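Long-range contacts in CglIIR protein (Corynebacterium glutamicum, PDB 6F1S), which forms the helicase-like H subunit of the CglI restriction endonuclease, a DEAD-Z1 motor seen here through its C-terminal domain, and probably couples NTP hydrolysis to the action of the enzyme: residues L90-L96 and A123-L129; F76-L80 and N156-P160; L109-D114 and I128-I132; K101-G105 and E144-S148; D36-L40 and D150-V154. All coordinates share one frame; numbering follows the deposited sequence.

In the fold
The five contacts illustrate how a mixed sheet gathers distant parts of one chain. From the N terminus, helix 32-46 comes first, and interaction 5 closes a long loop by joining it to the start of strand 152-158. Helix 73-86 meets the far end of that strand in interaction 2, whose segments alternate with those of interaction 5, so the two cross. Interactions 1, 3 and 4 all fall within both loops. Interaction 1 pairs strands 92-100 and 126-132; interaction 4 joins two connecting loops and crosses it. Interaction 3 lies within interaction 4, sets the start of helix 112-120 against strand 126-132 and shares Ile128 and Leu129 with interaction 1.

Interaction 1: residues L90-L96 and A123-L129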
# COMPACT_ATOMS: atom_id res chain seq x y z
N LEU A 90 -7.19 -17.16 -7.86
CA LEU A 90 -7.40 -16.04 -6.94
C LEU A 90 -6.52 -14.85 -7.29
O LEU A 90 -5.31 -14.99 -7.52
CB LEU A 90 -7.16 -16.47 -5.50
CG LEU A 90 -7.45 -15.38 -4.46
CD1 LEU A 90 -8.90 -14.92 -4.56
CD2 LEU A 90 -7.12 -15.87 -3.06
N THR A 91 -7.13 -13.67 -7.35
CA THR A 91 -6.40 -12.45 -7.64
C THR A 91 -6.46 -11.50 -6.45
O THR A 91 -7.33 -11.61 -5.59
CB THR A 91 -6.95 -11.72 -8.90
OG1 THR A 91 -8.34 -11.44 -8.72
CG2 THR A 91 -6.77 -12.59 -10.14
N ALA A 92 -5.51 -10.57 -6.40
CA ALA A 92 -5.52 -9.54 -5.38
C ALA A 92 -6.28 -8.32 -5.89
O ALA A 92 -6.36 -8.09 -7.10
CB ALA A 92 -4.10 -9.15 -4.98
N ARG A 93 -6.85 -7.57 -4.96
CA ARG A 93 -7.48 -6.30 -5.28
C ARG A 93 -6.53 -5.16 -4.93
O ARG A 93 -5.91 -5.16 -3.87
CB ARG A 93 -8.81 -6.16 -4.53
CG ARG A 93 -9.62 -4.92 -4.88
CD ARG A 93 -10.94 -4.92 -4.14
NE ARG A 93 -11.75 -3.74 -4.41
CZ ARG A 93 -12.86 -3.42 -3.75
NH1 ARG A 93 -13.29 -4.20 -2.76
NH2 ARG A 93 -13.53 -2.32 -4.06
N MSE A 94 -6.39 -4.21 -5.85
CA MSE A 94 -5.49 -3.08 -5.62
C MSE A 94 -6.20 -1.75 -5.82
O MSE A 94 -6.84 -1.52 -6.86
CB MSE A 94 -4.26 -3.17 -6.52
CG MSE A 94 -3.24 -2.08 -6.22
SE MSE A 94 -1.46 -2.35 -7.02
CE MSE A 94 -1.85 -1.80 -8.85
N VAL A 95 -6.08 -0.89 -4.82
CA VAL A 95 -6.68 0.43 -4.85
C VAL A 95 -5.58 1.49 -4.79
O VAL A 95 -4.76 1.49 -3.87
CB VAL A 95 -7.69 0.62 -3.69
CG1 VAL A 95 -8.25 2.03 -3.67
CG2 VAL A 95 -8.81 -0.41 -3.79
N LEU A 96 -5.57 2.38 -5.78
CA LEU A 96 -4.60 3.46 -5.86
C LEU A 96 -5.30 4.79 -5.67
O LEU A 96 -6.19 5.13 -6.45
CB LEU A 96 -3.87 3.45 -7.21
CG LEU A 96 -3.21 2.16 -7.70
CD1 LEU A 96 -2.59 2.37 -9.08
CD2 LEU A 96 -2.17 1.67 -6.71
N ALA A 123 -12.89 -11.37 0.34
CA ALA A 123 -12.47 -12.44 -0.57
C ALA A 123 -11.06 -12.22 -1.09
O ALA A 123 -10.22 -13.11 -1.00
CB ALA A 123 -13.44 -12.55 -1.73
N HIS A 124 -10.81 -11.03 -1.62
CA HIS A 124 -9.52 -10.74 -2.24
C HIS A 124 -8.51 -10.20 -1.23
O HIS A 124 -8.83 -9.32 -0.43
CB HIS A 124 -9.68 -9.72 -3.37
CG HIS A 124 -10.51 -10.21 -4.52
ND1 HIS A 124 -10.01 -11.06 -5.48
CD2 HIS A 124 -11.79 -9.95 -4.87
CE1 HIS A 124 -10.96 -11.32 -6.37
NE2 HIS A 124 -12.04 -10.66 -6.02
N PRO A 125 -7.28 -10.73 -1.27
CA PRO A 125 -6.18 -10.03 -0.60
C PRO A 125 -6.15 -8.59 -1.11
O PRO A 125 -6.24 -8.39 -2.32
CB PRO A 125 -4.94 -10.81 -1.03
CG PRO A 125 -5.45 -12.16 -1.38
CD PRO A 125 -6.83 -11.96 -1.94
N LEU A 126 -6.06 -7.62 -0.22
CA LEU A 126 -6.25 -6.23 -0.59
C LEU A 126 -5.00 -5.38 -0.37
O LEU A 126 -4.41 -5.40 0.71
CB LEU A 126 -7.43 -5.64 0.20
CG LEU A 126 -7.77 -4.18 -0.06
CD1 LEU A 126 -8.19 -3.98 -1.51
CD2 LEU A 126 -8.86 -3.69 0.88
N LEU A 127 -4.59 -4.66 -1.40
CA LEU A 127 -3.52 -3.67 -1.29
C LEU A 127 -4.05 -2.28 -1.63
O LEU A 127 -4.54 -2.04 -2.74
CB LEU A 127 -2.34 -4.01 -2.20
CG LEU A 127 -1.19 -2.98 -2.30
CD1 LEU A 127 -0.42 -2.87 -0.99
CD2 LEU A 127 -0.24 -3.28 -3.46
N ILE A 128 -3.98 -1.37 -0.66
CA ILE A 128 -4.36 0.01 -0.89
C ILE A 128 -3.11 0.88 -0.86
O ILE A 128 -2.36 0.85 0.11
CB ILE A 128 -5.37 0.50 0.18
CG1 ILE A 128 -6.61 -0.40 0.20
CG2 ILE A 128 -5.74 1.95 -0.07
CD1 ILE A 128 -7.68 0.04 1.20
N LEU A 129 -2.88 1.63 -1.93
CA LEU A 129 -1.72 2.52 -2.00
C LEU A 129 -2.16 3.98 -2.01
O LEU A 129 -2.97 4.40 -2.84
CB LEU A 129 -0.87 2.20 -3.23
CG LEU A 129 -0.07 0.89 -3.15
CD1 LEU A 129 0.45 0.44 -4.52
CD2 LEU A 129 1.07 1.02 -2.18
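His124 opens this strand pairing with a side-chain bond to Thr91: ND1 donates to the carbonyl O of Thr91 at 2.7 Å. The oxygen lies at the edge of the imidazole, in its plane, while the donor stands 43° above the carbonyl plane of Thr91. Beyond this bond strands 92-100 and 126-132 run side by side in the same direction, as the two parallel strands of a beta-alpha-beta unit whose connection carries helix 112-120. Arg93 and Val95 turn both their N and their O to the partner strand. Arg93 N donates to Pro125 O at 2.8 Å, and Leu127 N to Arg93 O; Val95 N then donates to Leu127 O, and Leu129 N to Val95 O at 2.7 Å. Met94 instead bonds through its backbone to Ser50 on the other side, so the strand is held from both edges.

Side chains alternate between the two faces of the sheet. With CG anti to the backbone N (chi1 -175°), the extended Arg93 chain lies alongside Leu126, whose CD1 touches its CB, CG and CD, and the guanidinium group carries on to salt bridges with Asp49 and Glu121. Val95 and Ile128 share that face. The other belongs to Met94 (modelled as selenomethionine), Leu96, Leu127 and Leu129, and is packed by helices 32-46 and 54-61. There SE of Met94 rests 3.9 Å from Leu127 CD2, and Leu96 lies alongside Leu129, its CD2 reaching Leu129 CD1 at 3.6 Å.

Interaction 2: residues F76-L80 and N156-P160; sequences FKAAL and NIKLP
Phe76 is the centre of the tight part of this contact, with Ile157 over one face of its ring and Leu159 CD2 close to its CE1. CB of Ile157 sits 3.7 Å from the ring centroid and 17° off the normal, a CH-pi contact displaced toward the rim on the CE1 and CZ side. The rest of the isoleucine spreads over the same ring: CD1 comes within 3.5 Å of Phe76 CG, and CG2 settles by CE2 and CZ. This reach in two directions follows from a chi1 of 60°, which places CG1 between the backbone N and the carbonyl carbon and CG2 beside the N. On the opposite face Leu80, one helical turn on, brings up its CG, so the phenyl ring is sandwiched between two aliphatic groups.

Leu159 takes part in both the tight and the loose side. Its CD2 touches Phe76 CE1 at 3.5 Å, the two side chains overlapping head to tail. Farther along the helix the spacing grows: Ala79 CB stands 3.9 Å from Leu159 CD1, and Leu80 CD2 is 4.4 Å from Leu159 CD2. Both Ala79 and Leu159 remain partly exposed, whereas Phe76 and Ile157 are buried. The helix is thus joined to the strand by apolar packing, without a hydrogen bond between the two segments.

Helix 73-86 packs here against the end of strand 152-158, with Leu61 of helix 54-61 against Phe76, Ile57 and Pro125 against Leu80, and Tyr22 of strand 21-23 beside Ile157.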
# COMPACT_ATOMS: atom_id res chain seq x y z
N PHE A 76 3.49 -11.18 4.42
CA PHE A 76 2.36 -10.90 3.55
C PHE A 76 2.61 -11.51 2.17
O PHE A 76 1.74 -12.18 1.62
CB PHE A 76 2.12 -9.40 3.45
CG PHE A 76 0.95 -9.02 2.59
CD1 PHE A 76 -0.35 -9.22 3.03
CD2 PHE A 76 1.15 -8.45 1.34
CE1 PHE A 76 -1.43 -8.87 2.24
CE2 PHE A 76 0.07 -8.10 0.54
CZ PHE A 76 -1.22 -8.31 0.99
N LYS A 77 3.80 -11.28 1.63
CA LYS A 77 4.19 -11.86 0.35
C LYS A 77 4.14 -13.39 0.41
O LYS A 77 3.65 -14.03 -0.52
CB LYS A 77 5.58 -11.37 -0.07
CG LYS A 77 5.57 -9.95 -0.64
CD LYS A 77 6.92 -9.57 -1.24
CE LYS A 77 8.00 -9.50 -0.18
NZ LYS A 77 9.34 -9.23 -0.77
N ALA A 78 4.64 -13.96 1.50
CA ALA A 78 4.58 -15.41 1.69
C ALA A 78 3.13 -15.91 1.66
O ALA A 78 2.83 -16.93 1.03
CB ALA A 78 5.25 -15.81 2.99
N ALA A 79 2.24 -15.18 2.32
CA ALA A 79 0.82 -15.52 2.33
C ALA A 79 0.24 -15.51 0.92
O ALA A 79 -0.56 -16.37 0.57
CB ALA A 79 0.05 -14.56 3.23
N LEU A 80 0.64 -14.52 0.13
CA LEU A 80 0.15 -14.41 -1.24
C LEU A 80 0.60 -15.58 -2.10
O LEU A 80 -0.17 -16.08 -2.93
CB LEU A 80 0.62 -13.09 -1.87
CG LEU A 80 0.12 -11.82 -1.19
CD1 LEU A 80 0.68 -10.61 -1.90
CD2 LEU A 80 -1.40 -11.77 -1.16
N ASN A 156 -1.12 -0.22 2.39
CA ASN A 156 -2.00 -0.78 3.41
C ASN A 156 -2.46 -2.14 2.92
O ASN A 156 -3.05 -2.25 1.86
CB ASN A 156 -3.20 0.14 3.68
CG ASN A 156 -4.23 -0.49 4.61
OD1 ASN A 156 -4.27 -0.19 5.80
ND2 ASN A 156 -5.07 -1.37 4.06
N ILE A 157 -2.16 -3.18 3.69
CA ILE A 157 -2.49 -4.54 3.28
C ILE A 157 -3.54 -5.15 4.19
O ILE A 157 -3.67 -4.78 5.36
CB ILE A 157 -1.24 -5.44 3.27
CG1 ILE A 157 -0.63 -5.50 4.67
CG2 ILE A 157 -0.22 -4.94 2.25
CD1 ILE A 157 0.61 -6.36 4.77
N LYS A 158 -4.29 -6.10 3.64
CA LYS A 158 -5.32 -6.79 4.39
C LYS A 158 -5.55 -8.17 3.77
O LYS A 158 -5.87 -8.27 2.59
CB LYS A 158 -6.62 -5.98 4.41
CG LYS A 158 -7.78 -6.64 5.14
CD LYS A 158 -8.97 -5.69 5.19
CE LYS A 158 -10.14 -6.29 5.95
NZ LYS A 158 -10.80 -7.36 5.16
N LEU A 159 -5.35 -9.21 4.56
CA LEU A 159 -5.57 -10.58 4.09
C LEU A 159 -7.04 -10.96 4.29
O LEU A 159 -7.69 -10.46 5.21
CB LEU A 159 -4.64 -11.56 4.81
CG LEU A 159 -3.15 -11.52 4.42
CD1 LEU A 159 -2.30 -12.35 5.36
CD2 LEU A 159 -2.94 -11.99 3.00
N PRO A 160 -7.57 -11.84 3.42
CA PRO A 160 -8.99 -12.22 3.51
C PRO A 160 -9.30 -13.03 4.77
O PRO A 160 -8.43 -13.74 5.28
CB PRO A 160 -9.21 -13.05 2.24
CG PRO A 160 -7.85 -13.55 1.87
CD PRO A 160 -6.88 -12.49 2.29

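Interaction 3: residues L109-D114 and I128-I132; sequences LLSPTD and ILYRI. With EDO (1,2-ethanediol), chain C.
Tyr130 presents the hydroxyl edge of its ring to the turn that starts helix 112-120, and Asp114 OD2 and Ser111 N both lie there, near the ring plane. The carboxylate of Asp114 comes from the opposite direction, its plane turned 63° from that of the ring. How closely it approaches is doubtful, because the modelled oxygens are too near each other. C1 of a bound 1,2-ethanediol, probably from the crystallisation liquor, also lies at the ring edge, 3.5 Å from Tyr130 CE2, and the diol's O1 bonds to Leu109 O.

Two leucines lie on the same side of the ring. Leu109 CG and CD1 are each 3.8 Å from Tyr130 CD2. Leu110 crosses the tyrosine at about a right angle, and its CD2 also reaches Ile128 CG2 at 3.9 Å.

The backbone N-H of Ser111 points at Tyr130 OH across 3.0 Å in a nearly straight bond, 172° at the hydrogen, although the place of that hydroxyl is less sure. Ser111 is also the N-cap: its OG accepts from Asp114 N at 3.1 Å.

Chemically, the strand thus supplies a phenol to a polar cluster at the beginning of the helix, where the N-terminal end of the helix would probably add some positive potential. Asp114 OD1 forms a salt bridge with Arg97, which probably helps to balance the buried carboxylate beside the tyrosine hydroxyl.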
# COMPACT_ATOMS: atom_id res chain seq x y z
N LEU A 109 -4.03 6.02 8.26
CA LEU A 109 -3.80 6.32 6.85
C LEU A 109 -5.11 6.50 6.08
O LEU A 109 -5.33 7.54 5.47
CB LEU A 109 -2.99 5.21 6.18
CG LEU A 109 -2.71 5.44 4.69
CD1 LEU A 109 -1.81 6.66 4.51
CD2 LEU A 109 -2.10 4.20 4.04
N LEU A 110 -5.96 5.48 6.13
CA LEU A 110 -7.14 5.39 5.28
C LEU A 110 -8.23 6.43 5.55
O LEU A 110 -8.48 6.82 6.69
CB LEU A 110 -7.76 4.00 5.40
CG LEU A 110 -6.84 2.83 5.06
CD1 LEU A 110 -7.60 1.51 5.21
CD2 LEU A 110 -6.26 2.98 3.66
N SER A 111 -8.86 6.85 4.46
CA SER A 111 -10.05 7.69 4.48
C SER A 111 -11.26 6.90 4.99
O SER A 111 -11.21 5.67 5.01
CB SER A 111 -10.33 8.21 3.07
OG SER A 111 -10.97 7.20 2.31
N PRO A 112 -12.34 7.59 5.38
CA PRO A 112 -13.53 6.85 5.82
C PRO A 112 -14.08 5.94 4.72
O PRO A 112 -14.58 4.86 5.02
CB PRO A 112 -14.53 7.95 6.16
CG PRO A 112 -13.69 9.16 6.44
CD PRO A 112 -12.53 9.05 5.52
N THR A 113 -13.97 6.37 3.47
CA THR A 113 -14.43 5.57 2.34
C THR A 113 -13.61 4.30 2.17
O THR A 113 -14.16 3.23 1.92
CB THR A 113 -14.38 6.39 1.03
OG1 THR A 113 -15.31 7.48 1.11
CG2 THR A 113 -14.73 5.52 -0.17
N ASP A 114 -12.29 4.41 2.31
CA ASP A 114 -11.43 3.25 2.14
C ASP A 114 -11.46 2.30 3.36
O ASP A 114 -11.19 1.11 3.22
CB ASP A 114 -10.00 3.70 1.83
CG ASP A 114 -9.86 4.26 0.42
OD1 ASP A 114 -10.56 3.74 -0.47
OD2 ASP A 114 -9.07 5.20 0.20
N ILE A 128 -3.98 -1.37 -0.66
CA ILE A 128 -4.36 0.01 -0.89
C ILE A 128 -3.11 0.88 -0.86
O ILE A 128 -2.36 0.85 0.11
CB ILE A 128 -5.37 0.50 0.18
CG1 ILE A 128 -6.61 -0.40 0.20
CG2 ILE A 128 -5.74 1.95 -0.07
CD1 ILE A 128 -7.68 0.04 1.20
N LEU A 129 -2.88 1.63 -1.93
CA LEU A 129 -1.72 2.52 -2.00
C LEU A 129 -2.16 3.98 -2.01
O LEU A 129 -2.97 4.40 -2.84
CB LEU A 129 -0.87 2.20 -3.23
CG LEU A 129 -0.07 0.89 -3.15
CD1 LEU A 129 0.45 0.44 -4.52
CD2 LEU A 129 1.07 1.02 -2.18
N TYR A 130 -1.62 4.75 -1.07
CA TYR A 130 -1.91 6.18 -0.96
C TYR A 130 -0.72 7.00 -1.42
O TYR A 130 0.39 6.85 -0.88
CB TYR A 130 -2.28 6.57 0.47
CG TYR A 130 -3.75 6.51 0.81
CD1 TYR A 130 -4.59 5.60 0.19
CD2 TYR A 130 -4.30 7.36 1.77
CE1 TYR A 130 -5.93 5.53 0.51
CE2 TYR A 130 -5.64 7.30 2.08
CZ TYR A 130 -6.46 6.39 1.44
OH TYR A 130 -7.80 6.31 1.74
N ARG A 131 -0.93 7.87 -2.40
CA ARG A 131 0.12 8.76 -2.88
C ARG A 131 0.03 10.10 -2.16
O ARG A 131 -0.97 10.81 -2.27
CB ARG A 131 0.03 8.96 -4.39
CG ARG A 131 1.26 9.61 -5.03
CD ARG A 131 1.02 9.92 -6.50
NE ARG A 131 2.22 10.39 -7.19
CZ ARG A 131 2.60 11.66 -7.23
NH1 ARG A 131 1.88 12.59 -6.63
NH2 ARG A 131 3.71 12.00 -7.88
N ILE A 132 1.07 10.44 -1.41
CA ILE A 132 1.09 11.67 -0.64
C ILE A 132 2.21 12.58 -1.11
O ILE A 132 3.38 12.18 -1.15
CB ILE A 132 1.27 11.40 0.86
CG1 ILE A 132 0.13 10.53 1.37
CG2 ILE A 132 1.35 12.70 1.64
CD1 ILE A 132 0.31 10.06 2.80
C1 EDO C . -7.28 10.11 3.30
O1 EDO C . -7.38 9.94 4.73
C2 EDO C . -7.75 11.50 2.88
O2 EDO C . -6.62 12.33 2.57

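Interaction 4: residues K101-G105 and E144-S148. With EDO (1,2-ethanediol), chain C.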
# COMPACT_ATOMS: atom_id res chain seq x y z
N LYS A 101 -3.58 13.64 1.56
CA LYS A 101 -2.91 14.56 2.48
C LYS A 101 -2.95 14.02 3.90
O LYS A 101 -3.84 14.37 4.68
CB LYS A 101 -3.55 15.94 2.42
CG LYS A 101 -3.41 16.62 1.08
CD LYS A 101 -1.98 17.04 0.84
CE LYS A 101 -1.87 17.87 -0.43
NZ LYS A 101 -0.54 18.52 -0.53
N VAL A 102 -1.99 13.17 4.23
CA VAL A 102 -1.89 12.57 5.55
C VAL A 102 -0.47 12.78 6.05
O VAL A 102 0.49 12.53 5.33
CB VAL A 102 -2.23 11.06 5.51
CG1 VAL A 102 -2.10 10.45 6.90
CG2 VAL A 102 -3.62 10.82 4.94
N ASN A 103 -0.33 13.27 7.28
CA ASN A 103 1.01 13.45 7.82
C ASN A 103 1.58 12.15 8.35
O ASN A 103 0.84 11.25 8.74
CB ASN A 103 1.02 14.50 8.93
CG ASN A 103 0.81 15.91 8.40
OD1 ASN A 103 1.68 16.46 7.71
ND2 ASN A 103 -0.33 16.49 8.71
N GLN A 104 2.90 12.05 8.34
CA GLN A 104 3.58 10.88 8.85
C GLN A 104 3.44 10.80 10.37
O GLN A 104 3.47 11.82 11.06
CB GLN A 104 5.05 10.90 8.43
CG GLN A 104 5.76 9.56 8.52
CD GLN A 104 6.10 9.16 9.94
OE1 GLN A 104 6.33 10.01 10.79
NE2 GLN A 104 6.12 7.86 10.21
N GLY A 105 3.26 9.59 10.88
CA GLY A 105 3.28 9.34 12.31
C GLY A 105 2.00 9.65 13.06
O GLY A 105 2.00 9.65 14.29
N GLU A 144 8.20 18.68 12.58
CA GLU A 144 7.29 17.56 12.78
C GLU A 144 7.65 16.43 11.81
O GLU A 144 8.25 16.69 10.76
CB GLU A 144 5.84 18.01 12.59
CG GLU A 144 5.29 18.82 13.76
CD GLU A 144 3.85 19.23 13.56
N PRO A 145 7.29 15.18 12.15
CA PRO A 145 7.66 14.00 11.35
C PRO A 145 7.27 14.11 9.87
O PRO A 145 6.22 14.64 9.53
CB PRO A 145 6.88 12.87 12.03
CG PRO A 145 6.71 13.31 13.42
CD PRO A 145 6.52 14.80 13.35
N THR A 146 8.15 13.60 9.01
CA THR A 146 7.96 13.66 7.57
C THR A 146 8.06 12.26 6.97
O THR A 146 8.66 11.37 7.56
CB THR A 146 9.02 14.56 6.91
OG1 THR A 146 10.33 14.14 7.32
CG2 THR A 146 8.82 16.01 7.32
N TRP A 147 7.46 12.07 5.79
CA TRP A 147 7.61 10.82 5.07
C TRP A 147 9.02 10.77 4.49
O TRP A 147 9.66 11.81 4.35
CB TRP A 147 6.56 10.68 3.97
CG TRP A 147 5.13 10.74 4.47
CD1 TRP A 147 4.32 11.84 4.48
CD2 TRP A 147 4.36 9.67 5.03
NE1 TRP A 147 3.09 11.52 5.01
CE2 TRP A 147 3.09 10.19 5.36
CE3 TRP A 147 4.62 8.32 5.29
CZ2 TRP A 147 2.08 9.41 5.93
CZ3 TRP A 147 3.61 7.55 5.86
CH2 TRP A 147 2.36 8.10 6.17
N SER A 148 9.50 9.58 4.15
CA SER A 148 10.89 9.41 3.73
C SER A 148 11.17 10.04 2.37
O SER A 148 12.32 10.24 2.00
CB SER A 148 11.27 7.92 3.70
OG SER A 148 10.47 7.21 2.78
C1 EDO C . -7.28 10.11 3.30
O1 EDO C . -7.38 9.94 4.73
C2 EDO C . -7.75 11.50 2.88
O2 EDO C . -6.62 12.33 2.57
O HOH W 1 4.23 14.45 7.34
O HOH W 2 3.44 14.88 11.11
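Trp147 is a buried indole held at two places by one irregular segment, its N-H edge by Val102 O and one face by Gln104, although both partners lie in loops. At the edge, NE1 donates to the carbonyl O of Val102 at 2.8 Å; the acceptor lies close to the indole plane, and the N-H···O angle is 152°. Over the face, Gln104 CB stands 3.7 Å from the centroid of the five-membered ring, 13° off its normal, in a CH-pi contact. The chi1 of Gln104 (-162°) sets its CG against Trp147 CE3 at 3.6 Å, and a bend at chi2 then turns the amide toward Pro145, its plane almost perpendicular to the indole. Gln104 OE1 comes to 3.2 Å from Pro145 CB, and NE2 bonds to Ala25 O.

Two waters extend the contact toward the surface, and both donate to Pro145 O. One accepts from Gln104 N at 2.9 Å and donates to Asn103 OD1 as well; the other bridges to Gln104 O at 3.1 Å. The two loops are therefore linked through water on the solvent side as well as by the indole bond.

The loop after strand 92-100 is in this way fastened to the one between helix 136-141 and strand 152-158. Beneath them, Trp147 rests on Ile132, Ile152 and Val154 of two neighbouring strands of the sheet, while Thr146 packs against helix 136-141.

Interaction 5: residues D36-L40 and D150-V154; sequences DKKLL and DPIWV
Asp36 and Trp153 form the polar link between helix 32-46 and strand 152-158. NE1 of the indole donates to Asp36 OD1 at 2.8 Å, using the anti lone pair of the oxygen, the one away from OD2. The oxygen is tilted from the ring plane, and the bond is somewhat bent, with an N-H···O angle of 149°. The aspartate side chain swings away from its own backbone N, which carries the carboxylate from the helix to the nitrogen edge of the indole. OD1 has a second partner, the NE of Arg131 in a salt bridge, and this shared grip probably stabilises the negative charge next to the tryptophan.

The CH-pi contact belongs to Leu39. Its CD1 lies over the five-membered ring, 3.5 Å from the centroid and 10° off the normal, while CB approaches the six-membered ring at CZ2, 3.8 Å away. The CD1 methyl thus points onto one face of the indole, over its centre.

Looser contacts complete the set. An apolar one places Leu40 CD2 at the ring edge, 4.0 Å from Trp153 CZ2. Pro151, which follows a cis peptide bond, makes a loose van der Waals contact with a polar atom, its CG 4.1 Å from Asp36 OD2.

Seen in the fold, Trp153 projects from the sheet toward the helix, which passes the strand at 59° with the short axes 10.5 Å apart. Leu129 and Arg131 of strand 126-132 and Thr98 of strand 92-100 pack around the indole, and Ile60 of helix 54-61 touches Leu39.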
# COMPACT_ATOMS: atom_id res chain seq x y z
N ASP A 36 6.81 5.43 -8.85
CA ASP A 36 5.76 6.43 -9.08
C ASP A 36 5.31 6.44 -10.54
O ASP A 36 4.11 6.41 -10.82
CB ASP A 36 6.25 7.83 -8.68
CG ASP A 36 5.12 8.84 -8.58
OD1 ASP A 36 4.06 8.50 -8.01
OD2 ASP A 36 5.29 9.97 -9.08
N LYS A 37 6.26 6.47 -11.46
CA LYS A 37 5.97 6.38 -12.89
C LYS A 37 5.18 5.10 -13.20
O LYS A 37 4.22 5.11 -13.96
CB LYS A 37 7.26 6.41 -13.71
CG LYS A 37 7.07 6.49 -15.22
CD LYS A 37 8.39 6.21 -15.95
CE LYS A 37 8.31 6.58 -17.42
NZ LYS A 37 8.23 8.06 -17.62
N LYS A 38 5.61 4.00 -12.58
CA LYS A 38 4.98 2.70 -12.76
C LYS A 38 3.54 2.67 -12.25
O LYS A 38 2.63 2.24 -12.97
CB LYS A 38 5.82 1.62 -12.06
CG LYS A 38 5.08 0.33 -11.76
CD LYS A 38 5.23 -0.69 -12.89
CE LYS A 38 4.90 -2.10 -12.40
NZ LYS A 38 5.84 -2.56 -11.34
N LEU A 39 3.33 3.13 -11.02
CA LEU A 39 2.00 3.10 -10.42
C LEU A 39 1.05 4.08 -11.11
O LEU A 39 -0.13 3.77 -11.32
CB LEU A 39 2.08 3.41 -8.91
CG LEU A 39 2.76 2.35 -8.04
CD1 LEU A 39 2.77 2.77 -6.57
CD2 LEU A 39 2.09 0.99 -8.20
N LEU A 40 1.55 5.26 -11.47
CA LEU A 40 0.73 6.24 -12.17
C LEU A 40 0.37 5.80 -13.59
O LEU A 40 -0.72 6.11 -14.08
CB LEU A 40 1.43 7.60 -12.20
CG LEU A 40 1.52 8.32 -10.85
CD1 LEU A 40 2.26 9.64 -11.01
CD2 LEU A 40 0.14 8.53 -10.24
N ASP A 150 9.23 12.71 -0.99
CA ASP A 150 8.16 13.49 -1.57
C ASP A 150 8.30 13.40 -3.09
O ASP A 150 9.26 13.92 -3.65
CB ASP A 150 8.20 14.94 -1.09
CG ASP A 150 7.05 15.78 -1.63
OD1 ASP A 150 5.95 15.23 -1.81
OD2 ASP A 150 7.24 16.98 -1.87
N PRO A 151 7.35 12.73 -3.77
CA PRO A 151 6.16 12.10 -3.19
C PRO A 151 6.46 10.76 -2.55
O PRO A 151 7.53 10.19 -2.77
CB PRO A 151 5.26 11.92 -4.41
CG PRO A 151 6.23 11.64 -5.51
CD PRO A 151 7.44 12.50 -5.22
N ILE A 152 5.52 10.26 -1.76
CA ILE A 152 5.62 8.94 -1.16
C ILE A 152 4.39 8.13 -1.55
O ILE A 152 3.33 8.69 -1.84
CB ILE A 152 5.75 9.01 0.39
CG1 ILE A 152 6.18 7.67 0.98
CG2 ILE A 152 4.44 9.48 1.03
CD1 ILE A 152 7.58 7.26 0.64
N TRP A 153 4.53 6.81 -1.59
CA TRP A 153 3.39 5.91 -1.66
C TRP A 153 3.35 5.13 -0.35
O TRP A 153 4.37 4.59 0.08
CB TRP A 153 3.49 4.95 -2.84
CG TRP A 153 3.15 5.53 -4.17
CD1 TRP A 153 4.02 6.07 -5.07
CD2 TRP A 153 1.85 5.60 -4.78
NE1 TRP A 153 3.35 6.49 -6.19
CE2 TRP A 153 2.02 6.21 -6.04
CE3 TRP A 153 0.57 5.22 -4.38
CZ2 TRP A 153 0.95 6.45 -6.91
CZ3 TRP A 153 -0.49 5.45 -5.24
CH2 TRP A 153 -0.29 6.06 -6.49
N VAL A 154 2.18 5.08 0.29
CA VAL A 154 2.05 4.34 1.54
C VAL A 154 1.16 3.11 1.34
O VAL A 154 0.02 3.23 0.89
CB VAL A 154 1.47 5.23 2.65
CG1 VAL A 154 1.53 4.51 3.99
CG2 VAL A 154 2.22 6.56 2.72